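Local coordinates for mitochondrial dynamics protein MID49 (Mus musculus, PDB 4WOY), which recruits the fission mediator Drp1 (DNM1L) to the mitochondrial outer membrane, regulates its GTPase activity and so promotes mitochondrial fission, at residues Glu45-Ala50 and Ser113-Phe118; Arg70-Leu75 and Leu179-Gly184; Thr175-Met180 and Leu193-Glu198; Asp188-Leu193 and Trp205-Tyr210. The protein carries 1 engineered substitution. One frame throughout, in Å; residues are numbered along the deposited sequence.

In the fold
All four contacts lie in the nucleotidyltransferase-like part of the cytosolic region. Contacts 2, 3 and 4 belong to one mixed sheet: contact 2 pairs strands 69-74 and 173-182, contact 3 joins strand 173-182 to the loop leaving strand 191-193, and contact 4 pairs strands 191-193 and 205-208. The centre of contact 2 is about 9 Å from those of contacts 3 and 4, and Arg70 forms a salt bridge with Asp208. Contact 1, about 13 Å from contact 2 between centres, joins two loops beside the sheet; Phe48 and Trp115 pack on Leu75. Contacts 1 and 2, whose segments alternate along the chain, tie distant sequence together; contacts 3 and 4, also alternating, are local.

Contact 1: Glu45-Ala50 and Ser113-Phe118; sequences ELPFGA and SPWDRF
Glu45 OE2 and Arg117 NH1 are joined through one water, which donates to Glu45 OE2 at 2.7 Å and accepts from Arg117 NH1 at 2.8 Å, lying near the guanidinium plane. The charged atoms themselves, OE2 and NH1, stand 4.4 Å apart, beyond a direct salt bridge. Both residues are exposed, a place that suits long, charged side chains. The chain of Arg117 also runs over Phe118, its CG above the centre of one ring face. At the edge of that ring Phe118 CE2 meets Leu46 CD2 at 3.9 Å, the two side chains tip to tip.

Trp115 carries most of the remaining contact. Its CH2 lies 3.6 Å above the plane of the Phe48 ring, over the ring centre, in a T-shaped stack with the planes at 81°. Pro47 CD comes over one face of the indole, while Pro47 O approaches the edge at CZ2, 3.3 Å away. Pro47 is the centre of an inverse gamma turn, and its compact ring also touches Pro114, CD to CG. The polar end of Trp115 is satisfied elsewhere, NE1 donating to Glu76 O. No direct hydrogen bond links the loop between helix 18-42 and strand 52-54 to that before strand 119-120: flat rings, prolines and a buried leucine join them by shape, with a bridging water that probably eases the opposite charges at the exposed rim.

Contact 2: Arg70-Leu75 and Leu179-Gly184; sequences RLLAPL and LMVVPG
Leu179, Val181 and Leu75 lose the most surface where strands 69-74 and 173-182 pair in parallel. Leu179 binds strand 69-74 through both its backbone polar atoms: N donates to Leu71 O at 2.6 Å, and O accepts from Ala73 N at 2.7 Å. Its CG is anti to the carbonyl carbon (chi1 -57°). The next torsion (chi2 163°) places CD1, which lies 3.7 Å from Leu72 CD2. The same methyl lies over one face of the Arg70 guanidinium, offset toward the rim; the polar end of Arg70 forms its salt bridge with Asp208.

Two residues on, Val181 repeats the pattern. Its N donates to Ala73 O from above the carbonyl plane, and its O accepts from Leu75 N at 2.9 Å. On the side of the sheet shared with Leu72 and Leu179, Val181 CG2 rests 3.7 Å from Pro74 CA. Proline fits here because the N-H and C=O groups that bind strand 173-182 come from Leu71, Ala73 and Leu75, so its missing N-H costs no bond to this neighbour.

Leu75, just past the strand, turns CD1 to 3.5 Å from Val181 O and 3.8 Å from Met180 CB. Ala73 CB lies beside Met180 CG on the same face, and the sulfur end of Met180 leads away. The axes of the short strands diverge by 46°, a marked twist. Four backbone bonds fix the parallel register, while the branched side chains of Leu72, Leu179 and Val181 share one face in a largely buried, apolar setting, which probably helps to shield those bonds.

Contact 3: Thr175-Met180 and Leu193-Glu198; sequences TLAVLM and LAWPLE
Met180 O accepts from Ala194 N at 2.9 Å in a nearly straight bond, and the partner chain, just past strand 191-193, bends in an inverse gamma turn centred on Ala194. One water donates to Val178 O and Ala194 O and accepts from Met180 N at 2.9 Å, bridging three backbone groups.

The side chains close over this seam. Leu179 turns its CD2 onto Trp195 in a CH-pi contact, 3.7 Å from the centroid of the six-membered ring and 17° off its normal. Pro196 CD lies over the opposite indole face, so the flat ring is held between two aliphatic groups. Trp195 CZ3 also comes 3.2 Å from Val178 O. Leu179 CD1 meets Leu193 CD2 at 4.1 Å, and the bent end of Met180 brings CE to 4.0 Å from Ala194 CB, the small alanine letting the methyl come up close.

Around this seam, Leu129 and Leu133 of helix 126-139 pack on Met180, and Leu133 also touches Val178. Strand 162-166 flanks Val178 through Leu163, while Trp195 rests against Leu206 of strand 205-208.

Contact 4: Asp188-Leu193 and Trp205-Tyr210; sequences DDRLLL and WLQDLY
Arg190 sets CG between its backbone N and carbonyl carbon (chi1 68°), and a bend at chi3 (61°) folds NE back, while the side chain lies beside that of Leu209, whose CD2 sits over one guanidinium face, toward the rim. Asp188 fixes that group side-on: Arg190 NE and NH2 bind in the guanidinium plane, with NH2 3.0 Å from Asp188 OD2. Asp188 OD1 also accepts from Arg190 N at 2.8 Å, closing an Asx turn.

Asp208 has CG anti to its backbone N (chi1 174°). Its CB packs 3.6 Å from Leu193 CG, and its carboxylate lies alongside Leu191. Asp208 is buried; its OD2 forms a salt bridge with Arg70, while OD1 accepts from Tyr210 N at 3.2 Å, a capping bond at the start of helix 210-224. Leu192 CB meets Trp205 CB at 3.7 Å, and the indole lies obliquely by the Leu193 carbonyl carbon, CE3 to C 3.4 Å; its NE1 donates to Leu124 O.

Two pairs of backbone bonds join Leu191 with Asp208 and Leu193 with Leu206, leaving Leu192 and Gln207 as the non-hydrogen-bonded pair between them. This alternation is that of an antiparallel beta hairpin, here with a long connection, in the sheet of a nucleotidyltransferase-like domain.

Contact 1: Glu45-Ala50 and Ser113-Phe118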
loop_
_atom_site.group_PDB
_atom_site.type_symbol
_atom_site.label_atom_id
_atom_site.label_comp_id
_atom_site.label_asym_id
_atom_site.label_seq_id
_atom_site.Cartn_x
_atom_site.Cartn_y
_atom_site.Cartn_z
ATOM N N GLU A 45 22.331 -17.098 -1.278
ATOM C CA GLU A 45 22.679 -16.946 0.131
ATOM C C GLU A 45 21.665 -16.053 0.902
ATOM O O GLU A 45 21.670 -16.020 2.138
ATOM C CB GLU A 45 24.094 -16.382 0.285
ATOM C CG GLU A 45 24.223 -14.884 0.043
ATOM C CD GLU A 45 24.357 -14.508 -1.423
ATOM O OE1 GLU A 45 24.044 -15.335 -2.307
ATOM O OE2 GLU A 45 24.778 -13.358 -1.678
ATOM N N LEU A 46 20.833 -15.294 0.191
ATOM C CA LEU A 46 19.838 -14.457 0.865
ATOM C C LEU A 46 18.489 -15.157 0.862
ATOM O O LEU A 46 17.864 -15.299 -0.195
ATOM C CB LEU A 46 19.715 -13.089 0.201
ATOM C CG LEU A 46 21.008 -12.302 0.034
ATOM C CD1 LEU A 46 20.703 -10.987 -0.674
ATOM C CD2 LEU A 46 21.668 -12.067 1.405
ATOM N N PRO A 47 18.030 -15.581 2.054
ATOM C CA PRO A 47 16.813 -16.382 2.162
ATOM C C PRO A 47 15.547 -15.521 2.115
ATOM O O PRO A 47 14.955 -15.222 3.151
ATOM C CB PRO A 47 16.977 -17.077 3.525
ATOM C CG PRO A 47 17.758 -16.098 4.318
ATOM C CD PRO A 47 18.698 -15.416 3.355
ATOM N N PHE A 48 15.174 -15.108 0.908
ATOM C CA PHE A 48 13.882 -14.514 0.656
ATOM C C PHE A 48 12.864 -15.638 0.430
ATOM O O PHE A 48 13.188 -16.698 -0.097
ATOM C CB PHE A 48 13.930 -13.573 -0.564
ATOM C CG PHE A 48 14.707 -12.293 -0.342
ATOM C CD1 PHE A 48 14.133 -11.220 0.321
ATOM C CD2 PHE A 48 16.000 -12.157 -0.825
ATOM C CE1 PHE A 48 14.838 -10.045 0.519
ATOM C CE2 PHE A 48 16.714 -10.982 -0.651
ATOM C CZ PHE A 48 16.137 -9.920 0.037
ATOM N N GLY A 49 11.628 -15.411 0.841
ATOM C CA GLY A 49 10.566 -16.339 0.509
ATOM C C GLY A 49 10.130 -16.051 -0.916
ATOM O O GLY A 49 10.647 -15.136 -1.556
ATOM N N ALA A 50 9.177 -16.837 -1.401
ATOM C CA ALA A 50 8.598 -16.648 -2.726
ATOM C C ALA A 50 7.939 -15.277 -2.865
ATOM O O ALA A 50 7.283 -14.791 -1.943
ATOM C CB ALA A 50 7.573 -17.769 -3.014
ATOM N N SER A 113 24.626 -14.559 10.434
ATOM C CA SER A 113 23.440 -14.408 9.601
ATOM C C SER A 113 23.747 -13.735 8.267
ATOM O O SER A 113 24.467 -12.739 8.228
ATOM C CB SER A 113 22.375 -13.601 10.325
ATOM O OG SER A 113 21.358 -13.238 9.405
ATOM N N PRO A 114 23.172 -14.262 7.171
ATOM C CA PRO A 114 23.354 -13.671 5.839
ATOM C C PRO A 114 22.820 -12.248 5.776
ATOM O O PRO A 114 23.268 -11.454 4.952
ATOM C CB PRO A 114 22.545 -14.614 4.917
ATOM C CG PRO A 114 21.540 -15.300 5.859
ATOM C CD PRO A 114 22.305 -15.468 7.131
ATOM N N TRP A 115 21.891 -11.911 6.658
ATOM C CA TRP A 115 21.380 -10.562 6.673
ATOM C C TRP A 115 22.352 -9.565 7.339
ATOM O O TRP A 115 22.126 -8.340 7.270
ATOM C CB TRP A 115 20.026 -10.527 7.381
ATOM C CG TRP A 115 18.992 -11.437 6.767
ATOM C CD1 TRP A 115 18.410 -12.535 7.354
ATOM C CD2 TRP A 115 18.410 -11.328 5.450
ATOM N NE1 TRP A 115 17.507 -13.110 6.483
ATOM C CE2 TRP A 115 17.489 -12.392 5.313
ATOM C CE3 TRP A 115 18.595 -10.449 4.371
ATOM C CZ2 TRP A 115 16.752 -12.594 4.135
ATOM C CZ3 TRP A 115 17.850 -10.646 3.207
ATOM C CH2 TRP A 115 16.941 -11.708 3.102
ATOM N N ASP A 116 23.405 -10.071 7.995
ATOM C CA ASP A 116 24.323 -9.183 8.732
ATOM C C ASP A 116 25.027 -8.152 7.823
ATOM O O ASP A 116 25.362 -7.058 8.283
ATOM C CB ASP A 116 25.392 -9.966 9.495
ATOM C CG ASP A 116 24.844 -10.692 10.703
ATOM O OD1 ASP A 116 23.718 -10.387 11.149
ATOM O OD2 ASP A 116 25.563 -11.567 11.221
ATOM N N ARG A 117 25.216 -8.471 6.541
ATOM C CA ARG A 117 25.865 -7.519 5.637
ATOM C C ARG A 117 25.025 -6.244 5.417
ATOM O O ARG A 117 25.537 -5.236 4.923
ATOM C CB ARG A 117 26.172 -8.161 4.299
ATOM C CG ARG A 117 24.960 -8.485 3.522
ATOM C CD ARG A 117 25.339 -8.952 2.139
ATOM N NE ARG A 117 25.565 -7.824 1.256
ATOM C CZ ARG A 117 25.538 -7.909 -0.070
ATOM N NH1 ARG A 117 25.299 -9.080 -0.664
ATOM N NH2 ARG A 117 25.744 -6.821 -0.803
ATOM N N PHE A 118 23.747 -6.293 5.783
ATOM C CA PHE A 118 22.880 -5.126 5.694
ATOM C C PHE A 118 22.766 -4.404 7.021
ATOM O O PHE A 118 21.907 -3.536 7.197
ATOM C CB PHE A 118 21.501 -5.547 5.186
ATOM C CG PHE A 118 21.572 -6.345 3.931
ATOM C CD1 PHE A 118 21.935 -5.729 2.730
ATOM C CD2 PHE A 118 21.355 -7.723 3.954
ATOM C CE1 PHE A 118 22.038 -6.474 1.554
ATOM C CE2 PHE A 118 21.459 -8.473 2.784
ATOM C CZ PHE A 118 21.811 -7.842 1.577
HETATM O O HOH W 1 25.384 -11.710 0.351
#

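Contact 2: Arg70-Leu75 and Leu179-Gly184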
loop_
_atom_site.group_PDB
_atom_site.type_symbol
_atom_site.label_atom_id
_atom_site.label_comp_id
_atom_site.label_asym_id
_atom_site.label_seq_id
_atom_site.Cartn_x
_atom_site.Cartn_y
_atom_site.Cartn_z
ATOM N N ARG A 70 1.159 -4.790 -5.391
ATOM C CA ARG A 70 2.239 -5.125 -4.469
ATOM C C ARG A 70 2.934 -6.421 -4.881
ATOM O O ARG A 70 2.288 -7.423 -5.206
ATOM C CB ARG A 70 1.716 -5.211 -3.032
ATOM C CG ARG A 70 0.489 -4.351 -2.809
ATOM C CD ARG A 70 0.397 -3.726 -1.421
ATOM N NE ARG A 70 0.667 -4.666 -0.348
ATOM C CZ ARG A 70 0.949 -4.292 0.894
ATOM N NH1 ARG A 70 0.977 -3.003 1.221
ATOM N NH2 ARG A 70 1.203 -5.208 1.812
ATOM N N LEU A 71 4.258 -6.364 -4.929
ATOM C CA LEU A 71 5.071 -7.544 -5.117
ATOM C C LEU A 71 5.899 -7.708 -3.833
ATOM O O LEU A 71 6.892 -6.993 -3.602
ATOM C CB LEU A 71 5.936 -7.405 -6.361
ATOM C CG LEU A 71 6.501 -8.703 -6.910
ATOM C CD1 LEU A 71 5.353 -9.670 -7.116
ATOM C CD2 LEU A 71 7.239 -8.465 -8.215
ATOM N N LEU A 72 5.443 -8.628 -2.984
ATOM C CA LEU A 72 6.032 -8.845 -1.670
ATOM C C LEU A 72 7.187 -9.817 -1.775
ATOM O O LEU A 72 7.025 -10.896 -2.330
ATOM C CB LEU A 72 5.003 -9.397 -0.692
ATOM C CG LEU A 72 3.746 -8.594 -0.402
ATOM C CD1 LEU A 72 3.071 -9.109 0.862
ATOM C CD2 LEU A 72 4.066 -7.113 -0.302
ATOM N N ALA A 73 8.353 -9.407 -1.273
ATOM C CA ALA A 73 9.529 -10.268 -1.157
ATOM C C ALA A 73 9.884 -10.424 0.335
ATOM O O ALA A 73 10.546 -9.560 0.915
ATOM C CB ALA A 73 10.714 -9.701 -1.964
ATOM N N PRO A 74 9.393 -11.502 0.970
ATOM C CA PRO A 74 9.593 -11.664 2.421
ATOM C C PRO A 74 10.996 -12.108 2.800
ATOM O O PRO A 74 11.514 -13.075 2.263
ATOM C CB PRO A 74 8.558 -12.725 2.808
ATOM C CG PRO A 74 8.283 -13.485 1.535
ATOM C CD PRO A 74 8.455 -12.499 0.412
ATOM N N LEU A 75 11.604 -11.377 3.725
ATOM C CA LEU A 75 12.868 -11.789 4.307
ATOM C C LEU A 75 12.587 -12.920 5.273
ATOM O O LEU A 75 11.584 -12.867 6.000
ATOM C CB LEU A 75 13.538 -10.627 5.036
ATOM C CG LEU A 75 14.262 -9.566 4.212
ATOM C CD1 LEU A 75 13.274 -8.576 3.584
ATOM C CD2 LEU A 75 15.303 -8.881 5.094
ATOM N N LEU A 179 8.297 -4.886 -2.832
ATOM C CA LEU A 179 8.358 -4.625 -1.401
ATOM C C LEU A 179 9.067 -5.718 -0.635
ATOM O O LEU A 179 8.532 -6.824 -0.485
ATOM C CB LEU A 179 6.953 -4.451 -0.836
ATOM C CG LEU A 179 6.101 -3.361 -1.476
ATOM C CD1 LEU A 179 4.640 -3.585 -1.107
ATOM C CD2 LEU A 179 6.571 -1.960 -1.036
ATOM N N MET A 180 10.258 -5.406 -0.123
ATOM C CA MET A 180 10.935 -6.338 0.802
ATOM C C MET A 180 10.295 -6.196 2.183
ATOM O O MET A 180 10.205 -5.092 2.715
ATOM C CB MET A 180 12.447 -6.082 0.873
ATOM C CG MET A 180 13.227 -6.577 -0.363
ATOM S SD MET A 180 14.959 -6.084 -0.395
ATOM C CE MET A 180 14.845 -4.295 -0.371
ATOM N N VAL A 181 9.813 -7.292 2.746
ATOM C CA VAL A 181 8.994 -7.189 3.937
ATOM C C VAL A 181 9.438 -8.142 5.040
ATOM O O VAL A 181 10.031 -9.196 4.761
ATOM C CB VAL A 181 7.504 -7.421 3.594
ATOM C CG1 VAL A 181 7.041 -6.427 2.518
ATOM C CG2 VAL A 181 7.261 -8.846 3.116
ATOM N N VAL A 182 9.206 -7.725 6.293
ATOM C CA VAL A 182 9.365 -8.605 7.467
ATOM C C VAL A 182 8.013 -8.628 8.230
ATOM O O VAL A 182 7.226 -7.659 8.123
ATOM C CB VAL A 182 10.538 -8.149 8.397
ATOM C CG1 VAL A 182 11.834 -7.977 7.615
ATOM C CG2 VAL A 182 10.218 -6.879 9.078
ATOM N N PRO A 183 7.738 -9.710 9.012
ATOM C CA PRO A 183 6.410 -9.956 9.622
ATOM C C PRO A 183 5.827 -8.950 10.636
ATOM O O PRO A 183 4.616 -8.986 10.822
ATOM C CB PRO A 183 6.592 -11.314 10.315
ATOM C CG PRO A 183 7.621 -12.009 9.501
ATOM C CD PRO A 183 8.593 -10.908 9.098
ATOM N N GLY A 184 6.607 -8.107 11.289
ATOM C CA GLY A 184 6.033 -7.049 12.133
ATOM C C GLY A 184 5.005 -7.285 13.257
ATOM O O GLY A 184 4.743 -6.365 14.046
#

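Contact 3: Thr175-Met180 and Leu193-Glu198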
loop_
_atom_site.group_PDB
_atom_site.type_symbol
_atom_site.label_atom_id
_atom_site.label_comp_id
_atom_site.label_asym_id
_atom_site.label_seq_id
_atom_site.Cartn_x
_atom_site.Cartn_y
_atom_site.Cartn_z
ATOM N N THR A 175 1.651 -0.567 -12.436
ATOM C CA THR A 175 2.877 -0.457 -11.682
ATOM C C THR A 175 3.019 -1.550 -10.630
ATOM O O THR A 175 2.079 -1.849 -9.908
ATOM C CB THR A 175 2.943 0.892 -11.000
ATOM O OG1 THR A 175 2.814 1.911 -11.994
ATOM C CG2 THR A 175 4.266 1.064 -10.270
ATOM N N LEU A 176 4.199 -2.157 -10.563
ATOM C CA LEU A 176 4.503 -3.108 -9.516
ATOM C C LEU A 176 5.373 -2.416 -8.466
ATOM O O LEU A 176 6.379 -1.771 -8.796
ATOM C CB LEU A 176 5.217 -4.342 -10.066
ATOM C CG LEU A 176 4.376 -5.372 -10.827
ATOM C CD1 LEU A 176 5.282 -6.234 -11.698
ATOM C CD2 LEU A 176 3.558 -6.258 -9.897
ATOM N N ALA A 177 4.964 -2.501 -7.208
ATOM C CA ALA A 177 5.823 -2.012 -6.131
ATOM C C ALA A 177 6.543 -3.203 -5.535
ATOM O O ALA A 177 5.912 -4.083 -4.933
ATOM C CB ALA A 177 5.025 -1.260 -5.068
ATOM N N VAL A 178 7.859 -3.261 -5.722
ATOM C CA VAL A 178 8.627 -4.369 -5.172
ATOM C C VAL A 178 8.896 -4.078 -3.709
ATOM O O VAL A 178 9.609 -3.125 -3.383
ATOM C CB VAL A 178 9.944 -4.580 -5.901
ATOM C CG1 VAL A 178 10.648 -5.788 -5.333
ATOM C CG2 VAL A 178 9.702 -4.740 -7.393
ATOM N N LEU A 179 8.297 -4.886 -2.832
ATOM C CA LEU A 179 8.358 -4.625 -1.401
ATOM C C LEU A 179 9.067 -5.718 -0.635
ATOM O O LEU A 179 8.532 -6.824 -0.485
ATOM C CB LEU A 179 6.953 -4.451 -0.836
ATOM C CG LEU A 179 6.101 -3.361 -1.476
ATOM C CD1 LEU A 179 4.640 -3.585 -1.107
ATOM C CD2 LEU A 179 6.571 -1.960 -1.036
ATOM N N MET A 180 10.258 -5.406 -0.123
ATOM C CA MET A 180 10.935 -6.338 0.802
ATOM C C MET A 180 10.295 -6.196 2.183
ATOM O O MET A 180 10.205 -5.092 2.715
ATOM C CB MET A 180 12.447 -6.082 0.873
ATOM C CG MET A 180 13.227 -6.577 -0.363
ATOM S SD MET A 180 14.959 -6.084 -0.395
ATOM C CE MET A 180 14.845 -4.295 -0.371
ATOM N N LEU A 193 7.929 -2.654 5.813
ATOM C CA LEU A 193 8.470 -2.601 4.467
ATOM C C LEU A 193 9.799 -1.883 4.439
ATOM O O LEU A 193 9.988 -0.890 5.134
ATOM C CB LEU A 193 7.518 -1.881 3.514
ATOM C CG LEU A 193 5.999 -2.021 3.569
ATOM C CD1 LEU A 193 5.379 -0.811 2.921
ATOM C CD2 LEU A 193 5.571 -3.250 2.827
ATOM N N ALA A 194 10.702 -2.360 3.605
ATOM C CA ALA A 194 11.872 -1.602 3.262
ATOM C C ALA A 194 11.460 -0.543 2.235
ATOM O O ALA A 194 11.566 -0.758 1.031
ATOM C CB ALA A 194 12.954 -2.518 2.691
ATOM N N TRP A 195 11.017 0.614 2.690
ATOM C CA TRP A 195 10.526 1.615 1.766
ATOM C C TRP A 195 11.217 2.898 2.086
ATOM O O TRP A 195 11.604 3.120 3.222
ATOM C CB TRP A 195 9.007 1.775 1.849
ATOM C CG TRP A 195 8.314 2.106 0.519
ATOM C CD1 TRP A 195 7.407 3.102 0.301
ATOM C CD2 TRP A 195 8.497 1.445 -0.756
ATOM N NE1 TRP A 195 6.992 3.088 -1.011
ATOM C CE2 TRP A 195 7.652 2.091 -1.684
ATOM C CE3 TRP A 195 9.295 0.373 -1.199
ATOM C CZ2 TRP A 195 7.569 1.694 -3.035
ATOM C CZ3 TRP A 195 9.214 -0.024 -2.543
ATOM C CH2 TRP A 195 8.357 0.640 -3.441
ATOM N N PRO A 196 11.448 3.719 1.059
ATOM C CA PRO A 196 12.083 4.981 1.374
ATOM C C PRO A 196 11.147 5.929 2.059
ATOM O O PRO A 196 9.930 5.969 1.868
ATOM C CB PRO A 196 12.475 5.528 -0.001
ATOM C CG PRO A 196 11.438 4.979 -0.899
ATOM C CD PRO A 196 11.202 3.588 -0.389
ATOM N N LEU A 197 11.771 6.657 2.946
ATOM C CA LEU A 197 11.634 8.074 2.933
ATOM C C LEU A 197 13.135 8.225 3.167
ATOM O O LEU A 197 13.674 7.668 4.132
ATOM C CB LEU A 197 10.670 8.628 3.991
ATOM C CG LEU A 197 10.379 10.127 3.898
ATOM C CD1 LEU A 197 9.320 10.382 2.830
ATOM C CD2 LEU A 197 9.904 10.653 5.230
ATOM N N GLU A 198 13.818 8.898 2.244
ATOM C CA GLU A 198 15.280 8.834 2.206
ATOM C C GLU A 198 15.891 9.995 2.961
ATOM O O GLU A 198 17.113 10.123 3.071
ATOM C CB GLU A 198 15.779 8.795 0.756
ATOM C CG GLU A 198 15.646 7.422 0.108
ATOM C CD GLU A 198 15.983 7.424 -1.366
ATOM O OE1 GLU A 198 15.317 8.154 -2.128
ATOM O OE2 GLU A 198 16.914 6.693 -1.762
HETATM O O HOH W 2 10.992 -2.674 -0.738
#

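Contact 4: Asp188-Leu193 and Trp205-Tyr210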
loop_
_atom_site.group_PDB
_atom_site.type_symbol
_atom_site.label_atom_id
_atom_site.label_comp_id
_atom_site.label_asym_id
_atom_site.label_seq_id
_atom_site.Cartn_x
_atom_site.Cartn_y
_atom_site.Cartn_z
ATOM N N ASP A 188 -1.275 -10.808 13.947
ATOM C CA ASP A 188 -1.916 -10.501 12.674
ATOM C C ASP A 188 -0.890 -10.416 11.536
ATOM O O ASP A 188 0.293 -10.758 11.692
ATOM C CB ASP A 188 -2.771 -9.206 12.753
ATOM C CG ASP A 188 -1.950 -7.905 12.913
ATOM O OD1 ASP A 188 -0.817 -7.785 12.394
ATOM O OD2 ASP A 188 -2.476 -6.954 13.531
ATOM N N ASP A 189 -1.361 -9.966 10.381
ATOM C CA ASP A 189 -0.538 -9.970 9.186
ATOM C C ASP A 189 0.057 -8.619 8.813
ATOM O O ASP A 189 0.417 -8.416 7.663
ATOM C CB ASP A 189 -1.354 -10.534 8.024
ATOM C CG ASP A 189 -1.608 -12.027 8.173
ATOM O OD1 ASP A 189 -0.644 -12.776 8.461
ATOM O OD2 ASP A 189 -2.778 -12.441 8.048
ATOM N N ARG A 190 0.170 -7.698 9.764
ATOM C CA ARG A 190 0.816 -6.410 9.474
ATOM C C ARG A 190 2.290 -6.630 9.095
ATOM O O ARG A 190 2.881 -7.646 9.453
ATOM C CB ARG A 190 0.702 -5.465 10.666
ATOM C CG ARG A 190 1.511 -5.896 11.870
ATOM C CD ARG A 190 1.249 -4.988 13.034
ATOM N NE ARG A 190 -0.146 -5.017 13.421
ATOM C CZ ARG A 190 -0.749 -4.032 14.073
ATOM N NH1 ARG A 190 -0.060 -2.945 14.397
ATOM N NH2 ARG A 190 -2.036 -4.126 14.386
ATOM N N LEU A 191 2.874 -5.712 8.338
ATOM C CA LEU A 191 4.237 -5.894 7.847
ATOM C C LEU A 191 5.088 -4.670 8.122
ATOM O O LEU A 191 4.572 -3.595 8.444
ATOM C CB LEU A 191 4.250 -6.190 6.335
ATOM C CG LEU A 191 3.523 -7.484 5.907
ATOM C CD1 LEU A 191 3.379 -7.594 4.377
ATOM C CD2 LEU A 191 4.210 -8.739 6.477
ATOM N N LEU A 192 6.397 -4.857 8.009
ATOM C CA LEU A 192 7.316 -3.744 7.892
ATOM C C LEU A 192 7.886 -3.798 6.492
ATOM O O LEU A 192 8.293 -4.881 6.032
ATOM C CB LEU A 192 8.435 -3.841 8.925
ATOM C CG LEU A 192 7.981 -4.056 10.363
ATOM C CD1 LEU A 192 9.190 -4.236 11.273
ATOM C CD2 LEU A 192 7.103 -2.915 10.781
ATOM N N LEU A 193 7.929 -2.654 5.813
ATOM C CA LEU A 193 8.470 -2.601 4.467
ATOM C C LEU A 193 9.799 -1.883 4.439
ATOM O O LEU A 193 9.988 -0.890 5.134
ATOM C CB LEU A 193 7.518 -1.881 3.514
ATOM C CG LEU A 193 5.999 -2.021 3.569
ATOM C CD1 LEU A 193 5.379 -0.811 2.921
ATOM C CD2 LEU A 193 5.571 -3.250 2.827
ATOM N N TRP A 205 12.391 0.734 9.026
ATOM C CA TRP A 205 11.396 0.105 8.158
ATOM C C TRP A 205 10.068 0.855 8.256
ATOM O O TRP A 205 9.805 1.513 9.260
ATOM C CB TRP A 205 11.206 -1.365 8.555
ATOM C CG TRP A 205 12.436 -2.133 8.297
ATOM C CD1 TRP A 205 13.653 -1.964 8.893
ATOM C CD2 TRP A 205 12.605 -3.163 7.326
ATOM N NE1 TRP A 205 14.570 -2.826 8.351
ATOM C CE2 TRP A 205 13.954 -3.577 7.394
ATOM C CE3 TRP A 205 11.745 -3.782 6.413
ATOM C CZ2 TRP A 205 14.456 -4.578 6.585
ATOM C CZ3 TRP A 205 12.245 -4.768 5.614
ATOM C CH2 TRP A 205 13.591 -5.165 5.701
ATOM N N LEU A 206 9.239 0.768 7.221
ATOM C CA LEU A 206 7.957 1.440 7.250
ATOM C C LEU A 206 6.843 0.441 7.647
ATOM O O LEU A 206 6.760 -0.686 7.140
ATOM C CB LEU A 206 7.683 2.062 5.890
ATOM C CG LEU A 206 6.458 2.941 5.732
ATOM C CD1 LEU A 206 6.750 4.277 6.400
ATOM C CD2 LEU A 206 6.158 3.121 4.284
ATOM N N GLN A 207 5.987 0.841 8.568
ATOM C CA GLN A 207 4.896 -0.033 8.956
ATOM C C GLN A 207 3.876 -0.098 7.836
ATOM O O GLN A 207 3.461 0.921 7.290
ATOM C CB GLN A 207 4.210 0.451 10.225
ATOM C CG GLN A 207 3.045 -0.425 10.630
ATOM C CD GLN A 207 2.306 0.109 11.840
ATOM O OE1 GLN A 207 1.831 1.252 11.845
ATOM N NE2 GLN A 207 2.227 -0.705 12.887
ATOM N N ASP A 208 3.448 -1.311 7.531
ATOM C CA ASP A 208 2.417 -1.513 6.545
ATOM C C ASP A 208 1.199 -2.163 7.188
ATOM O O ASP A 208 1.240 -3.334 7.549
ATOM C CB ASP A 208 2.938 -2.383 5.414
ATOM C CG ASP A 208 1.843 -2.754 4.425
ATOM O OD1 ASP A 208 1.010 -1.872 4.137
ATOM O OD2 ASP A 208 1.809 -3.920 3.967
ATOM N N LEU A 209 0.128 -1.386 7.340
ATOM C CA LEU A 209 -1.109 -1.888 7.939
ATOM C C LEU A 209 -2.103 -2.421 6.902
ATOM O O LEU A 209 -3.202 -2.859 7.264
ATOM C CB LEU A 209 -1.786 -0.812 8.789
ATOM C CG LEU A 209 -0.977 -0.392 10.025
ATOM C CD1 LEU A 209 -1.667 0.707 10.854
ATOM C CD2 LEU A 209 -0.624 -1.615 10.890
ATOM N N TYR A 210 -1.722 -2.396 5.629
ATOM C CA TYR A 210 -2.649 -2.759 4.569
ATOM C C TYR A 210 -3.297 -4.170 4.766
ATOM O O TYR A 210 -4.514 -4.285 4.677
ATOM C CB TYR A 210 -1.954 -2.659 3.196
ATOM C CG TYR A 210 -2.801 -3.204 2.063
ATOM C CD1 TYR A 210 -3.703 -2.380 1.383
ATOM C CD2 TYR A 210 -2.721 -4.544 1.698
ATOM C CE1 TYR A 210 -4.492 -2.870 0.364
ATOM C CE2 TYR A 210 -3.505 -5.043 0.690
ATOM C CZ TYR A 210 -4.388 -4.204 0.018
ATOM O OH TYR A 210 -5.170 -4.725 -0.976
#